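Local structure of nucleotidyl transferase AbiEii/AbiGii toxin family protein (Mycobacterium tuberculosis, 6Y56) at residues A[36-41]-A[83-88]; A[96-101]-A[106-111]; A[271-276]-A[282-287]. The protein acts as the nucleotidyltransferase toxin MenT4 of a toxin-antitoxin system and probably inhibits growth by inactivating tRNA acceptor stems. All blocks are in the same frame, centred on the assembly; numbering follows the deposited sequence.

Interaction 1: A[36-41]-A[83-88]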
ATOM      1  N   SER A  36      -1.711  11.481  13.258  1.00 13.84           N
ATOM      2  CA  SER A  36      -3.126  11.581  13.592  1.00 15.55           C
ATOM      3  C   SER A  36      -3.379  12.684  14.604  1.00 16.83           C
ATOM      4  O   SER A  36      -4.483  13.234  14.662  1.00 17.63           O
ATOM      5  CB  SER A  36      -3.639  10.260  14.149  1.00 13.96           C
ATOM      6  OG  SER A  36      -3.176  10.032  15.475  1.00 15.62           O
ATOM      7  N   GLN A  37      -2.379  13.007  15.412  1.00 15.01           N
ATOM      8  CA  GLN A  37      -2.538  14.053  16.408  1.00 17.36           C
ATOM      9  C   GLN A  37      -2.338  15.449  15.844  1.00 20.23           C
ATOM     10  O   GLN A  37      -2.707  16.419  16.516  1.00 22.98           O
ATOM     11  CB  GLN A  37      -1.560  13.836  17.566  1.00 21.81           C
ATOM     12  CG  GLN A  37      -1.897  12.645  18.458  1.00 26.12           C
ATOM     13  CD  GLN A  37      -3.055  12.926  19.414  1.00 30.63           C
ATOM     14  OE1 GLN A  37      -4.165  12.419  19.233  1.00 31.82           O
ATOM     15  NE2 GLN A  37      -2.796  13.731  20.439  1.00 37.66           N
ATOM     16  N   THR A  38      -1.782  15.582  14.644  1.00 18.41           N
ATOM     17  CA  THR A  38      -1.304  16.867  14.150  1.00 21.84           C
ATOM     18  C   THR A  38      -1.891  17.270  12.804  1.00 23.64           C
ATOM     19  O   THR A  38      -2.141  18.458  12.582  1.00 26.59           O
ATOM     20  CB  THR A  38       0.232  16.833  14.035  1.00 21.57           C
ATOM     21  OG1 THR A  38       0.815  16.265  15.220  1.00 27.62           O
ATOM     22  CG2 THR A  38       0.785  18.224  13.812  1.00 27.87           C
ATOM     23  N   VAL A  39      -2.107  16.322  11.896  1.00 17.38           N
ATOM     24  CA  VAL A  39      -2.488  16.613  10.518  1.00 19.12           C
ATOM     25  C   VAL A  39      -3.915  16.142  10.278  1.00 18.76           C
ATOM     26  O   VAL A  39      -4.317  15.077  10.760  1.00 18.72           O
ATOM     27  CB  VAL A  39      -1.517  15.909   9.545  1.00 21.05           C
ATOM     28  CG1 VAL A  39      -1.958  16.091   8.102  1.00 26.23           C
ATOM     29  CG2 VAL A  39      -0.113  16.428   9.734  1.00 23.17           C
ATOM     30  N   GLN A  40      -4.675  16.921   9.509  1.00 16.44           N
ATOM     31  CA  GLN A  40      -6.038  16.529   9.162  1.00 16.53           C
ATOM     32  C   GLN A  40      -6.005  15.491   8.043  1.00 17.21           C
ATOM     33  O   GLN A  40      -5.484  15.762   6.958  1.00 18.35           O
ATOM     34  CB  GLN A  40      -6.835  17.758   8.728  1.00 18.88           C
ATOM     35  CG  GLN A  40      -8.289  17.457   8.366  1.00 21.60           C
ATOM     36  CD  GLN A  40      -9.089  16.934   9.550  1.00 25.39           C
ATOM     37  OE1 GLN A  40      -9.294  17.645  10.533  1.00 33.61           O
ATOM     38  NE2 GLN A  40      -9.539  15.685   9.464  1.00 24.02           N
ATOM     39  N   PHE A  41      -6.541  14.304   8.304  1.00 15.80           N
ATOM     40  CA  PHE A  41      -6.737  13.305   7.262  1.00 16.65           C
ATOM     41  C   PHE A  41      -8.130  13.471   6.663  1.00 15.31           C
ATOM     42  O   PHE A  41      -8.997  14.133   7.232  1.00 17.49           O
ATOM     43  CB  PHE A  41      -6.632  11.890   7.839  1.00 14.36           C
ATOM     44  CG  PHE A  41      -5.230  11.420   8.126  1.00 14.08           C
ATOM     45  CD1 PHE A  41      -4.526  11.905   9.223  1.00 14.19           C
ATOM     46  CD2 PHE A  41      -4.635  10.440   7.333  1.00 14.14           C
ATOM     47  CE1 PHE A  41      -3.234  11.456   9.497  1.00 14.19           C
ATOM     48  CE2 PHE A  41      -3.360   9.990   7.596  1.00 15.31           C
ATOM     49  CZ  PHE A  41      -2.659  10.493   8.689  1.00 16.25           C
ATOM     50  N   CYS A  83       5.720  15.918   5.643  1.00 14.01           N
ATOM     51  CA  CYS A  83       7.147  15.619   5.648  1.00 13.82           C
ATOM     52  C   CYS A  83       7.897  16.463   6.676  1.00 16.60           C
ATOM     53  O   CYS A  83       8.805  15.959   7.350  1.00 15.60           O
ATOM     54  CB  CYS A  83       7.725  15.797   4.240  1.00 15.64           C
ATOM     55  SG  CYS A  83       7.126  14.527   3.089  1.00 18.36           S
ATOM     56  N   GLU A  84       7.542  17.745   6.812  1.00 15.35           N
ATOM     57  CA  GLU A  84       8.178  18.574   7.835  1.00 16.85           C
ATOM     58  C   GLU A  84       7.876  18.041   9.227  1.00 16.49           C
ATOM     59  O   GLU A  84       8.729  18.094  10.122  1.00 18.92           O
ATOM     60  CB  GLU A  84       7.701  20.023   7.734  1.00 17.29           C
ATOM     61  CG  GLU A  84       8.216  20.812   6.540  1.00 23.55           C
ATOM     62  CD  GLU A  84       7.889  22.293   6.667  1.00 27.22           C
ATOM     63  OE1 GLU A  84       7.893  22.805   7.809  1.00 37.82           O
ATOM     64  OE2 GLU A  84       7.616  22.950   5.641  1.00 30.74           O
ATOM     65  N   LEU A  85       6.670  17.506   9.422  1.00 15.87           N
ATOM     66  CA  LEU A  85       6.304  16.956  10.718  1.00 16.72           C
ATOM     67  C   LEU A  85       7.094  15.694  11.021  1.00 16.03           C
ATOM     68  O   LEU A  85       7.589  15.524  12.142  1.00 18.80           O
ATOM     69  CB  LEU A  85       4.808  16.673  10.745  1.00 17.49           C
ATOM     70  CG  LEU A  85       4.286  16.076  12.040  1.00 21.65           C
ATOM     71  CD1 LEU A  85       4.541  17.033  13.198  1.00 23.84           C
ATOM     72  CD2 LEU A  85       2.805  15.775  11.900  1.00 22.14           C
ATOM     73  N   ILE A  86       7.228  14.801  10.035  1.00 15.94           N
ATOM     74  CA  ILE A  86       7.940  13.543  10.246  1.00 16.03           C
ATOM     75  C   ILE A  86       9.410  13.802  10.537  1.00 16.38           C
ATOM     76  O   ILE A  86       9.981  13.244  11.483  1.00 16.95           O
ATOM     77  CB  ILE A  86       7.776  12.624   9.024  1.00 14.70           C
ATOM     78  CG1 ILE A  86       6.312  12.199   8.867  1.00 16.25           C
ATOM     79  CG2 ILE A  86       8.676  11.398   9.171  1.00 16.04           C
ATOM     80  CD1 ILE A  86       6.046  11.416   7.600  1.00 17.65           C
ATOM     81  N   ASP A  87      10.047  14.648   9.724  1.00 15.89           N
ATOM     82  CA  ASP A  87      11.496  14.788   9.770  1.00 15.55           C
ATOM     83  C   ASP A  87      11.952  15.389  11.100  1.00 13.69           C
ATOM     84  O   ASP A  87      11.613  16.529  11.432  1.00 18.73           O
ATOM     85  CB  ASP A  87      11.982  15.631   8.598  1.00 17.27           C
ATOM     86  CG  ASP A  87      13.466  15.498   8.374  1.00 20.37           C
ATOM     87  OD1 ASP A  87      14.007  14.385   8.507  1.00 18.96           O
ATOM     88  OD2 ASP A  87      14.104  16.528   8.073  1.00 29.59           O
ATOM     89  N   GLY A  88      12.729  14.621  11.850  1.00 15.98           N
ATOM     90  CA  GLY A  88      13.222  15.047  13.141  1.00 19.39           C
ATOM     91  C   GLY A  88      12.282  14.791  14.299  1.00 18.16           C
ATOM     92  O   GLY A  88      12.650  15.086  15.442  1.00 20.69           O
TER
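Two helices of the nucleotidyltransferase fold, 19-38 and 76-86, come together near their C-terminal ends, where T38 and V39 meet the side chain of L85. The contact is small, with 107 Å² buried over both sides, and it is purely apolar between the segments. The backbones stay well apart, the closest pair of CA atoms being those of T38 and L85 at 8.3 Å, so side chains alone bridge the gap. L85, in the last turn of helix 76-86, is the one residue of 83-88 that touches 36-41. Its chi1 of 179° carries CG toward 36-41 and its chi2 of 61° turns CD2 to the front, and CD2 sits 3.5 Å from T38 CB. The two side chains meet tip to tip, and T38 CG2 adds a second touch to the same CD2 at 3.7 Å. The other methyl of L85, CD1, brushes T38 CG2 more distantly, at 4.0 Å. V39 comes in differently: it slides past L85 in the opposite direction, and only its CG2 touches, 3.7 Å from L85 CD2. One leucine methyl thus touches both an exposed threonine and a buried valine. The threonine hydroxyl is turned to its own helix instead, where OG1 is hydrogen-bonded to L34 O. L85 also packs on L34 and L35 of helix 19-38, which widens the helix-helix contact, and V39 rests on R45 and L46 in the loop leading to strand 47-49. I86 faces L31 of helix 19-38 together with F96 and V98 of strand 94-100, so helix 76-86 lies against both helix and sheet.

Interaction 2: A[96-101]-A[106-111]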
ATOM      1  N   PHE A  96      12.525   9.935  14.022  1.00 14.34           N
ATOM      2  CA  PHE A  96      12.280   9.712  12.607  1.00 14.10           C
ATOM      3  C   PHE A  96      13.036  10.727  11.768  1.00 14.46           C
ATOM      4  O   PHE A  96      13.264  11.862  12.186  1.00 16.30           O
ATOM      5  CB  PHE A  96      10.794   9.843  12.298  1.00 14.32           C
ATOM      6  CG  PHE A  96       9.950   8.861  13.058  1.00 13.84           C
ATOM      7  CD1 PHE A  96       9.703   7.595  12.541  1.00 15.61           C
ATOM      8  CD2 PHE A  96       9.446   9.171  14.309  1.00 17.85           C
ATOM      9  CE1 PHE A  96       8.939   6.678  13.238  1.00 14.70           C
ATOM     10  CE2 PHE A  96       8.674   8.243  15.006  1.00 16.43           C
ATOM     11  CZ  PHE A  96       8.434   7.000  14.472  1.00 17.19           C
ATOM     12  N   GLY A  97      13.403  10.304  10.572  1.00 14.92           N
ATOM     13  CA  GLY A  97      13.955  11.215   9.586  1.00 14.78           C
ATOM     14  C   GLY A  97      13.519  10.764   8.212  1.00 16.02           C
ATOM     15  O   GLY A  97      13.323   9.569   7.964  1.00 15.85           O
ATOM     16  N   VAL A  98      13.339  11.728   7.318  1.00 16.48           N
ATOM     17  CA  VAL A  98      13.010  11.436   5.931  1.00 14.97           C
ATOM     18  C   VAL A  98      13.983  12.169   5.026  1.00 16.88           C
ATOM     19  O   VAL A  98      14.320  13.332   5.272  1.00 20.72           O
ATOM     20  CB  VAL A  98      11.541  11.754   5.567  1.00 16.35           C
ATOM     21  CG1 VAL A  98      10.603  10.659   6.107  1.00 17.88           C
ATOM     22  CG2 VAL A  98      11.138  13.136   6.073  1.00 20.62           C
ATOM     23  N   GLN A  99      14.432  11.482   3.981  1.00 15.39           N
ATOM     24  CA  GLN A  99      15.320  12.042   2.975  1.00 17.47           C
ATOM     25  C   GLN A  99      14.664  11.874   1.613  1.00 17.10           C
ATOM     26  O   GLN A  99      14.194  10.787   1.277  1.00 15.47           O
ATOM     27  CB  GLN A  99      16.660  11.316   2.982  1.00 20.90           C
ATOM     28  CG  GLN A  99      17.657  11.924   2.014  1.00 30.10           C
ATOM     29  CD  GLN A  99      19.048  11.356   2.176  1.00 39.80           C
ATOM     30  OE1 GLN A  99      20.040  12.085   2.093  1.00 45.81           O
ATOM     31  NE2 GLN A  99      19.135  10.047   2.409  1.00 38.17           N
ATOM     32  N   SER A 100      14.624  12.949   0.840  1.00 17.67           N
ATOM     33  CA  SER A 100      13.984  12.898  -0.465  1.00 17.90           C
ATOM     34  C   SER A 100      14.777  11.995  -1.400  1.00 19.40           C
ATOM     35  O   SER A 100      16.010  12.037  -1.430  1.00 23.55           O
ATOM     36  CB  SER A 100      13.928  14.306  -1.053  1.00 22.46           C
ATOM     37  OG  SER A 100      13.200  14.321  -2.268  1.00 30.06           O
ATOM     38  N   THR A 101      14.066  11.159  -2.158  1.00 15.88           N
ATOM     39  CA  THR A 101      14.709  10.337  -3.170  1.00 17.62           C
ATOM     40  C   THR A 101      14.540  10.888  -4.575  1.00 22.44           C
ATOM     41  O   THR A 101      15.205  10.400  -5.491  1.00 27.85           O
ATOM     42  CB  THR A 101      14.172   8.902  -3.134  1.00 20.09           C
ATOM     43  OG1 THR A 101      12.772   8.913  -3.444  1.00 21.42           O
ATOM     44  CG2 THR A 101      14.395   8.277  -1.764  1.00 21.22           C
ATOM     45  N   ARG A 106       7.711  13.948  -3.346  1.00 13.86           N
ATOM     46  CA  ARG A 106       6.669  12.984  -3.029  1.00 12.66           C
ATOM     47  C   ARG A 106       7.188  11.591  -2.729  1.00 14.63           C
ATOM     48  O   ARG A 106       6.380  10.695  -2.453  1.00 13.93           O
ATOM     49  CB  ARG A 106       5.626  12.950  -4.154  1.00 14.25           C
ATOM     50  CG  ARG A 106       4.712  14.168  -4.105  1.00 13.82           C
ATOM     51  CD  ARG A 106       3.793  14.278  -5.294  1.00 14.50           C
ATOM     52  NE  ARG A 106       2.826  15.340  -5.042  1.00 14.04           N
ATOM     53  CZ  ARG A 106       1.670  15.161  -4.409  1.00 14.55           C
ATOM     54  NH1 ARG A 106       1.304  13.949  -3.989  1.00 13.26           N
ATOM     55  NH2 ARG A 106       0.872  16.202  -4.201  1.00 14.86           N
ATOM     56  N   HIS A 107       8.500  11.376  -2.740  1.00 14.86           N
ATOM     57  CA  HIS A 107       9.055  10.072  -2.396  1.00 14.05           C
ATOM     58  C   HIS A 107      10.241  10.252  -1.468  1.00 15.08           C
ATOM     59  O   HIS A 107      11.145  11.048  -1.747  1.00 14.06           O
ATOM     60  CB  HIS A 107       9.454   9.227  -3.603  1.00 19.29           C
ATOM     61  CG  HIS A 107       9.798   7.813  -3.232  1.00 24.36           C
ATOM     62  ND1 HIS A 107      11.054   7.445  -2.799  1.00 28.37           N
ATOM     63  CD2 HIS A 107       9.037   6.693  -3.171  1.00 26.82           C
ATOM     64  CE1 HIS A 107      11.063   6.153  -2.520  1.00 28.63           C
ATOM     65  NE2 HIS A 107       9.852   5.673  -2.740  1.00 29.65           N
ATOM     66  N   TRP A 108      10.238   9.509  -0.371  1.00 13.88           N
ATOM     67  CA  TRP A 108      11.166   9.744   0.721  1.00 14.70           C
ATOM     68  C   TRP A 108      11.667   8.417   1.255  1.00 15.21           C
ATOM     69  O   TRP A 108      10.920   7.439   1.313  1.00 17.38           O
ATOM     70  CB  TRP A 108      10.494  10.522   1.864  1.00 14.38           C
ATOM     71  CG  TRP A 108       9.952  11.830   1.402  1.00 16.79           C
ATOM     72  CD1 TRP A 108       8.807  12.038   0.681  1.00 14.90           C
ATOM     73  CD2 TRP A 108      10.558  13.116   1.569  1.00 18.17           C
ATOM     74  NE1 TRP A 108       8.663  13.379   0.396  1.00 14.89           N
ATOM     75  CE2 TRP A 108       9.725  14.057   0.936  1.00 18.00           C
ATOM     76  CE3 TRP A 108      11.718  13.563   2.208  1.00 17.23           C
ATOM     77  CZ2 TRP A 108      10.016  15.417   0.924  1.00 19.22           C
ATOM     78  CZ3 TRP A 108      12.007  14.908   2.194  1.00 20.02           C
ATOM     79  CH2 TRP A 108      11.162  15.822   1.554  1.00 19.87           C
ATOM     80  N   GLN A 109      12.931   8.380   1.642  1.00 12.67           N
ATOM     81  CA  GLN A 109      13.441   7.275   2.431  1.00 13.70           C
ATOM     82  C   GLN A 109      13.211   7.596   3.900  1.00 13.78           C
ATOM     83  O   GLN A 109      13.553   8.692   4.357  1.00 14.44           O
ATOM     84  CB  GLN A 109      14.930   7.073   2.170  1.00 14.82           C
ATOM     85  CG  GLN A 109      15.511   5.979   3.051  1.00 17.27           C
ATOM     86  CD  GLN A 109      16.856   5.464   2.585  1.00 21.13           C
ATOM     87  OE1 GLN A 109      17.536   6.086   1.759  1.00 21.26           O
ATOM     88  NE2 GLN A 109      17.255   4.319   3.129  1.00 21.55           N
ATOM     89  N   LEU A 110      12.644   6.640   4.632  1.00 13.86           N
ATOM     90  CA  LEU A 110      12.368   6.805   6.051  1.00 15.21           C
ATOM     91  C   LEU A 110      13.442   6.103   6.867  1.00 14.90           C
ATOM     92  O   LEU A 110      13.764   4.943   6.610  1.00 15.24           O
ATOM     93  CB  LEU A 110      11.006   6.205   6.391  1.00 15.53           C
ATOM     94  CG  LEU A 110      10.598   6.246   7.865  1.00 15.10           C
ATOM     95  CD1 LEU A 110      10.323   7.660   8.299  1.00 16.02           C
ATOM     96  CD2 LEU A 110       9.371   5.380   8.056  1.00 16.95           C
ATOM     97  N   ARG A 111      13.975   6.797   7.864  1.00 17.31           N
ATOM     98  CA  ARG A 111      14.890   6.188   8.810  1.00 19.19           C
ATOM     99  C   ARG A 111      14.306   6.348  10.200  1.00 15.72           C
ATOM    100  O   ARG A 111      13.690   7.369  10.510  1.00 15.96           O
ATOM    101  CB  ARG A 111      16.277   6.819   8.718  1.00 22.03           C
ATOM    102  CG  ARG A 111      17.019   6.395   7.454  1.00 24.76           C
ATOM    103  CD  ARG A 111      18.467   6.858   7.453  1.00 27.75           C
ATOM    104  NE  ARG A 111      19.219   6.340   6.309  1.00 32.69           N
ATOM    105  CZ  ARG A 111      19.289   6.934   5.120  1.00 35.70           C
ATOM    106  NH1 ARG A 111      18.644   8.075   4.899  1.00 37.31           N
ATOM    107  NH2 ARG A 111      20.006   6.384   4.144  1.00 36.36           N
TER
HETATM  108  O   HOH W   1      10.841  13.513  -2.847  1.00 22.00           O
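W108 lays one face of its indole against S100: the serine CB stands 4.0 Å from the centroid of the six-membered ring, 19° off the normal, a CH-pi contact. CG of W108 lies anti to its carbonyl carbon, and a chi2 of 77° turns the ring's face to the serine. Water 1 lies over that face too, accepting from S100 OG and donating to H107 O. V98 reaches the indole obliquely, its CB 3.8 Å from W108 CE3. The W108 ring nitrogen NE1 bonds to G105 O in the turn. The F96 and H107 rings are met at their edges. L110 CD1 comes up near the plane of the F96 ring, and T101 approaches the H107 imidazole the same way; the modelled 2.4 Å between T101 OG1 and H107 ND1 is too short to be trusted. R111 has both: Q109 CD lies over one face of its guanidinium, 3.5 Å above the plane, and the end of Q99 lies at its edge, the amide turned 69° from it. All of this decorates a beta hairpin of strands 94-100 and 107-114, antiparallel neighbours in the mixed sheet. G97 with R111 and Q99 with Q109 are hydrogen-bonded pairs; in the second, Q109 N reaches Q99 O at 2.7 Å. Beyond, T101 N donates a nearly straight bond to H107 O at 3.0 Å. V98 with L110 and S100 with W108 are the non-hydrogen-bonded pairs, and their side chains share one face of the sheet. There V98 CG1 touches L110 CD1 at 3.7 Å. Helix 19-38 covers part of this face, F96 and L110 packing on its L31.

Interaction 3: A[271-276]-A[282-287]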
ATOM      1  N   GLN A 271     -13.147  -2.269 -22.708  1.00 14.37           N
ATOM      2  CA  GLN A 271     -12.302  -2.686 -23.823  1.00 14.58           C
ATOM      3  C   GLN A 271     -11.836  -1.499 -24.652  1.00 15.33           C
ATOM      4  O   GLN A 271     -10.705  -1.494 -25.153  1.00 17.42           O
ATOM      5  CB  GLN A 271     -13.057  -3.687 -24.692  1.00 15.50           C
ATOM      6  CG  GLN A 271     -13.278  -5.010 -23.994  1.00 15.93           C
ATOM      7  CD  GLN A 271     -13.905  -6.049 -24.895  1.00 15.70           C
ATOM      8  OE1 GLN A 271     -13.615  -6.116 -26.098  1.00 17.32           O
ATOM      9  NE2 GLN A 271     -14.766  -6.883 -24.318  1.00 18.41           N
ATOM     10  N   ARG A 272     -12.695  -0.494 -24.817  1.00 15.36           N
ATOM     11  CA  ARG A 272     -12.290   0.729 -25.499  1.00 17.01           C
ATOM     12  C   ARG A 272     -11.233   1.476 -24.690  1.00 15.69           C
ATOM     13  O   ARG A 272     -10.204   1.910 -25.232  1.00 16.26           O
ATOM     14  CB  ARG A 272     -13.523   1.603 -25.725  1.00 16.06           C
ATOM     15  CG  ARG A 272     -13.244   2.923 -26.418  1.00 22.06           C
ATOM     16  CD  ARG A 272     -14.536   3.615 -26.886  1.00 21.18           C
ATOM     17  NE  ARG A 272     -15.317   4.131 -25.773  1.00 21.30           N
ATOM     18  CZ  ARG A 272     -16.371   3.513 -25.254  1.00 22.08           C
ATOM     19  NH1 ARG A 272     -16.777   2.355 -25.757  1.00 24.00           N
ATOM     20  NH2 ARG A 272     -17.019   4.052 -24.231  1.00 24.06           N
ATOM     21  N   TRP A 273     -11.463   1.624 -23.383  1.00 13.15           N
ATOM     22  CA  TRP A 273     -10.541   2.405 -22.567  1.00 14.10           C
ATOM     23  C   TRP A 273      -9.196   1.720 -22.429  1.00 17.01           C
ATOM     24  O   TRP A 273      -8.179   2.401 -22.241  1.00 16.24           O
ATOM     25  CB  TRP A 273     -11.162   2.683 -21.203  1.00 14.54           C
ATOM     26  CG  TRP A 273     -12.418   3.473 -21.321  1.00 15.81           C
ATOM     27  CD1 TRP A 273     -12.735   4.357 -22.305  1.00 15.85           C
ATOM     28  CD2 TRP A 273     -13.533   3.436 -20.432  1.00 14.69           C
ATOM     29  NE1 TRP A 273     -13.993   4.879 -22.087  1.00 16.81           N
ATOM     30  CE2 TRP A 273     -14.507   4.318 -20.945  1.00 14.95           C
ATOM     31  CE3 TRP A 273     -13.814   2.724 -19.259  1.00 14.07           C
ATOM     32  CZ2 TRP A 273     -15.733   4.525 -20.309  1.00 15.82           C
ATOM     33  CZ3 TRP A 273     -15.032   2.927 -18.632  1.00 16.19           C
ATOM     34  CH2 TRP A 273     -15.974   3.824 -19.160  1.00 16.04           C
ATOM     35  N   ALA A 274      -9.171   0.387 -22.536  1.00 15.14           N
ATOM     36  CA  ALA A 274      -7.935  -0.383 -22.443  1.00 15.12           C
ATOM     37  C   ALA A 274      -6.903   0.038 -23.482  1.00 16.39           C
ATOM     38  O   ALA A 274      -5.722  -0.294 -23.335  1.00 17.02           O
ATOM     39  CB  ALA A 274      -8.242  -1.883 -22.557  1.00 15.48           C
ATOM     40  N   ALA A 275      -7.314   0.752 -24.528  1.00 16.61           N
ATOM     41  CA  ALA A 275      -6.357   1.286 -25.484  1.00 16.04           C
ATOM     42  C   ALA A 275      -5.406   2.310 -24.865  1.00 17.77           C
ATOM     43  O   ALA A 275      -4.347   2.582 -25.439  1.00 17.91           O
ATOM     44  CB  ALA A 275      -7.114   1.905 -26.660  1.00 18.98           C
ATOM     45  N   CYS A 276      -5.751   2.885 -23.715  1.00 15.52           N
ATOM     46  CA  CYS A 276      -4.933   3.926 -23.086  1.00 15.50           C
ATOM     47  C   CYS A 276      -4.664   5.076 -24.059  1.00 17.74           C
ATOM     48  O   CYS A 276      -3.521   5.482 -24.299  1.00 18.61           O
ATOM     49  CB  CYS A 276      -3.646   3.365 -22.474  1.00 15.80           C
ATOM     50  SG  CYS A 276      -3.938   2.097 -21.227  1.00 16.86           S
ATOM     51  N   ARG A 282     -12.304  12.276 -21.481  1.00 16.55           N
ATOM     52  CA  ARG A 282     -13.601  12.698 -20.955  1.00 17.13           C
ATOM     53  C   ARG A 282     -14.452  11.505 -20.533  1.00 14.91           C
ATOM     54  O   ARG A 282     -15.133  11.555 -19.503  1.00 16.47           O
ATOM     55  CB  ARG A 282     -14.334  13.548 -21.994  1.00 21.26           C
ATOM     56  CG  ARG A 282     -15.672  14.092 -21.518  1.00 26.24           C
ATOM     57  CD  ARG A 282     -15.499  15.032 -20.343  1.00 31.70           C
ATOM     58  NE  ARG A 282     -15.837  14.394 -19.075  1.00 34.72           N
ATOM     59  CZ  ARG A 282     -15.605  14.933 -17.883  1.00 32.61           C
ATOM     60  NH1 ARG A 282     -15.027  16.125 -17.797  1.00 37.48           N
ATOM     61  NH2 ARG A 282     -15.948  14.284 -16.776  1.00 35.43           N
ATOM     62  N   GLU A 283     -14.427  10.427 -21.315  1.00 15.90           N
ATOM     63  CA  GLU A 283     -15.163   9.222 -20.933  1.00 15.25           C
ATOM     64  C   GLU A 283     -14.622   8.640 -19.632  1.00 12.98           C
ATOM     65  O   GLU A 283     -15.392   8.187 -18.775  1.00 14.52           O
ATOM     66  CB  GLU A 283     -15.070   8.177 -22.039  1.00 16.57           C
ATOM     67  CG  GLU A 283     -15.646   8.644 -23.369  1.00 18.51           C
ATOM     68  CD  GLU A 283     -15.547   7.602 -24.462  1.00 23.42           C
ATOM     69  OE1 GLU A 283     -15.177   6.447 -24.180  1.00 20.50           O
ATOM     70  OE2 GLU A 283     -15.855   7.947 -25.624  1.00 27.44           O
ATOM     71  N   VAL A 284     -13.297   8.640 -19.473  1.00 14.25           N
ATOM     72  CA  VAL A 284     -12.678   8.119 -18.259  1.00 13.18           C
ATOM     73  C   VAL A 284     -13.012   9.006 -17.065  1.00 14.87           C
ATOM     74  O   VAL A 284     -13.341   8.509 -15.979  1.00 14.31           O
ATOM     75  CB  VAL A 284     -11.162   7.949 -18.489  1.00 13.87           C
ATOM     76  CG1 VAL A 284     -10.418   7.717 -17.178  1.00 15.02           C
ATOM     77  CG2 VAL A 284     -10.899   6.805 -19.474  1.00 14.99           C
ATOM     78  N   GLU A 285     -12.947  10.330 -17.244  1.00 14.56           N
ATOM     79  CA  GLU A 285     -13.349  11.241 -16.177  1.00 16.43           C
ATOM     80  C   GLU A 285     -14.798  11.003 -15.775  1.00 15.61           C
ATOM     81  O   GLU A 285     -15.125  10.992 -14.582  1.00 16.10           O
ATOM     82  CB  GLU A 285     -13.157  12.686 -16.629  1.00 19.11           C
ATOM     83  CG  GLU A 285     -11.703  13.065 -16.845  1.00 19.68           C
ATOM     84  CD  GLU A 285     -11.528  14.475 -17.382  1.00 27.58           C
ATOM     85  OE1 GLU A 285     -12.518  15.067 -17.871  1.00 28.91           O
ATOM     86  OE2 GLU A 285     -10.396  14.991 -17.315  1.00 27.85           O
ATOM     87  N   ASN A 286     -15.675  10.798 -16.758  1.00 14.93           N
ATOM     88  CA  ASN A 286     -17.080  10.535 -16.456  1.00 15.11           C
ATOM     89  C   ASN A 286     -17.255   9.205 -15.736  1.00 15.16           C
ATOM     90  O   ASN A 286     -18.077   9.096 -14.818  1.00 15.41           O
ATOM     91  CB  ASN A 286     -17.919  10.556 -17.736  1.00 16.02           C
ATOM     92  CG  ASN A 286     -18.188  11.970 -18.245  1.00 20.12           C
ATOM     93  OD1 ASN A 286     -18.013  12.949 -17.527  1.00 23.64           O
ATOM     94  ND2 ASN A 286     -18.621  12.069 -19.490  1.00 23.39           N
ATOM     95  N   ALA A 287     -16.499   8.181 -16.142  1.00 13.25           N
ATOM     96  CA  ALA A 287     -16.577   6.882 -15.479  1.00 14.68           C
ATOM     97  C   ALA A 287     -16.106   6.972 -14.035  1.00 14.35           C
ATOM     98  O   ALA A 287     -16.675   6.321 -13.148  1.00 15.30           O
ATOM     99  CB  ALA A 287     -15.751   5.850 -16.246  1.00 14.83           C
TER
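W273 is the buried centre of this contact, with V284 over its ring, A287 obliquely at its far end and E283 at its nitrogen edge. V284 CG2 lies over the five-membered ring, 4.2 Å from its centroid and 14° off the normal, a CH-pi contact. At the other end of the indole, W273 CH2 comes within 3.6 Å of A287 CB. One oxygen, E283 OE1, ties this packed part to the more open side. W273 NE1 donates to its anti lone pair at 2.9 Å, nearly in the ring plane. R272 grips the same oxygen side-on in a salt bridge, NE using the syn lone pair at 2.8 Å and NH2 coming from above the carboxylate plane at 3.0 Å. A bend at chi3 (71°) turns the guanidinium to meet E283 edge-on, its plane 71° from the carboxylate. Three donors on one oxygen probably draw negative charge onto it. R272 and E283 make up that open side: both stay partly exposed, and R272 NH2 has a second carboxylate partner in D269. Helix 268-273 leaves through a type I turn, W273 to C276, before helix 281-292 begins. Helix 196-212 backs the packed side, its L205 touching both W273 and V284 and its R201 touching W273.

Interactions 1 and 2 are neighbours, their centres 13 Å apart. G88 N bonds to F96 O at 2.8 Å and D87 OD1 to V98 N at 3.0 Å, so the chain leaving helix 76-86 is fastened to strand 94-100, while C83 SG packs against W108 NE1 at 3.3 Å. Interaction 3 is remote: its nearest atoms are about 23 Å from those of interaction 1 and about 17 Å from those of interaction 2. It belongs to the C-terminal helical part. No ligand marks the active site; by analogy with other nucleotidyltransferases it probably lies around helix 50-59 and strand 68-72, the latter in the same sheet as the hairpin of interaction 2.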